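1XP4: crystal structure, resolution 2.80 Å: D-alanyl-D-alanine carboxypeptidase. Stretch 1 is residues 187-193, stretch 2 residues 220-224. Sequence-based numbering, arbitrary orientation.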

# COMPACT_ATOMS: atom_id res chain seq x y z
N VAL A 187 -7.05 -0.61 -7.15
CA VAL A 187 -5.72 -0.45 -7.70
C VAL A 187 -5.06 -1.79 -7.98
O VAL A 187 -4.25 -1.91 -8.89
CB VAL A 187 -4.83 0.40 -6.77
CG1 VAL A 187 -4.45 -0.40 -5.52
CG2 VAL A 187 -3.62 0.87 -7.52
N LEU A 188 -5.41 -2.79 -7.19
CA LEU A 188 -4.83 -4.11 -7.39
C LEU A 188 -5.28 -4.72 -8.71
O LEU A 188 -4.55 -5.51 -9.30
CB LEU A 188 -5.20 -5.03 -6.22
CG LEU A 188 -4.52 -4.72 -4.88
CD1 LEU A 188 -4.98 -5.73 -3.83
CD2 LEU A 188 -2.99 -4.76 -5.02
N GLU A 189 -6.47 -4.36 -9.19
CA GLU A 189 -6.94 -4.90 -10.46
C GLU A 189 -6.08 -4.39 -11.61
O GLU A 189 -6.19 -4.85 -12.73
CB GLU A 189 -8.41 -4.53 -10.70
CG GLU A 189 -9.38 -5.22 -9.77
CD GLU A 189 -9.17 -6.73 -9.72
OE1 GLU A 189 -9.40 -7.41 -10.75
OE2 GLU A 189 -8.78 -7.24 -8.65
N ILE A 190 -5.22 -3.42 -11.33
CA ILE A 190 -4.35 -2.90 -12.37
C ILE A 190 -2.96 -3.50 -12.20
O ILE A 190 -2.50 -4.24 -13.07
CB ILE A 190 -4.27 -1.35 -12.32
CG1 ILE A 190 -5.65 -0.74 -12.54
CG2 ILE A 190 -3.30 -0.86 -13.40
CD1 ILE A 190 -5.70 0.75 -12.36
N THR A 191 -2.30 -3.21 -11.08
CA THR A 191 -0.95 -3.70 -10.79
C THR A 191 -0.82 -5.20 -11.07
O THR A 191 0.23 -5.71 -11.48
CB THR A 191 -0.55 -3.41 -9.31
OG1 THR A 191 -1.45 -4.09 -8.42
CG2 THR A 191 -0.59 -1.92 -9.02
N LYS A 192 -1.93 -5.89 -10.85
CA LYS A 192 -2.07 -7.33 -11.05
C LYS A 192 -1.73 -7.74 -12.50
O LYS A 192 -0.98 -8.68 -12.73
CB LYS A 192 -3.52 -7.69 -10.72
CG LYS A 192 -3.89 -9.15 -10.61
CD LYS A 192 -5.39 -9.23 -10.31
CE LYS A 192 -5.87 -10.65 -10.00
NZ LYS A 192 -5.37 -11.17 -8.69
N LYS A 193 -2.29 -7.03 -13.47
CA LYS A 193 -2.07 -7.35 -14.88
C LYS A 193 -0.62 -7.44 -15.33
O LYS A 193 0.16 -6.50 -15.15
CB LYS A 193 -2.77 -6.31 -15.76
CG LYS A 193 -4.24 -6.19 -15.53
CD LYS A 193 -4.81 -5.09 -16.41
CE LYS A 193 -6.30 -4.93 -16.17
NZ LYS A 193 -6.82 -3.79 -16.96
N PHE A 220 1.17 -13.07 -5.63
CA PHE A 220 1.50 -11.66 -5.88
C PHE A 220 0.45 -11.02 -6.80
O PHE A 220 -0.31 -11.69 -7.49
CB PHE A 220 2.91 -11.59 -6.50
CG PHE A 220 3.97 -11.31 -5.47
CD1 PHE A 220 4.59 -12.37 -4.81
CD2 PHE A 220 4.24 -10.02 -5.04
CE1 PHE A 220 5.37 -12.13 -3.69
CE2 PHE A 220 5.04 -9.80 -3.93
CZ PHE A 220 5.59 -10.86 -3.24
N ASP A 221 0.37 -9.68 -6.70
CA ASP A 221 -0.49 -8.86 -7.58
C ASP A 221 -0.17 -7.37 -7.42
O ASP A 221 -0.98 -6.51 -7.71
CB ASP A 221 -1.98 -9.12 -7.31
CG ASP A 221 -2.31 -9.08 -5.82
OD1 ASP A 221 -1.39 -9.06 -5.02
OD2 ASP A 221 -3.48 -9.10 -5.48
N GLY A 222 1.02 -7.09 -6.87
CA GLY A 222 1.48 -5.69 -6.80
C GLY A 222 2.95 -5.62 -6.39
O GLY A 222 3.58 -6.62 -6.12
N LEU A 223 3.52 -4.39 -6.31
CA LEU A 223 2.72 -3.17 -6.31
C LEU A 223 3.31 -2.07 -7.20
O LEU A 223 2.60 -1.36 -7.88
CB LEU A 223 2.68 -2.65 -4.87
CG LEU A 223 1.60 -1.58 -4.65
CD1 LEU A 223 0.19 -2.13 -4.87
CD2 LEU A 223 1.62 -1.01 -3.23
N LYS A 224 4.65 -1.93 -7.11
CA LYS A 224 5.35 -0.91 -7.91
C LYS A 224 6.88 -1.04 -7.84
O LYS A 224 7.48 -1.02 -6.78
CB LYS A 224 4.98 0.49 -7.43
CG LYS A 224 5.38 1.56 -8.45
CD LYS A 224 4.61 1.45 -9.75
CE LYS A 224 5.32 2.18 -10.90
NZ LYS A 224 6.67 1.64 -11.02
O HOH W 1 -6.46 -9.14 -6.63

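The contact is anchored by one direct hydrogen bond. Thr191 points its CA-to-CB bond toward the second stretch, and with chi1 in the p well its OG1 donates to the backbone O of Asp221 at 2.6 Å. The hydroxyl of a helical residue thus pairs with the main chain of the other stretch. The same carbonyl lies 3.3 Å from Lys192 N, yet the angle there is too poor for a hydrogen bond.

The charged pair is more loosely matched. Lys192 NZ and Asp221 OD2 stand 4.3 Å apart, beyond a salt bridge, and one water joins them: it accepts from Lys192 NZ at 3.1 Å and donates to Asp221 OD2 at 3.2 Å. Closer to its backbone, the lysine also packs, with Lys192 CG 3.8 Å from Asp221 CB. Asp221 gives up more surface to the contact than any other residue, and its carbonyl, CB and carboxylate each meet a neighbour.

Packing continues along Leu188, whose CA-to-CB bond runs sideways while the end of its side chain comes nearer. Its CD2 lies 3.8 Å from Asp221 O and 4.1 Å from Leu223 CD1, the latter an apolar contact between buried leucines. Leu223 follows a cis peptide bond, and its CA-to-CB bond points away, but its end returns to meet the helix. Thr191 adds its methyl: CG2 sits 3.4 Å from Leu223 O and 4.2 Å from Leu223 CD1. Between these contacts, Gly222 brings its CA within 3.7 Å of Thr191 OG1. An ideal CB there would clash with Leu223 CD1 at 3.0 Å, so the bare backbone leaves room for the leucine's returning side chain.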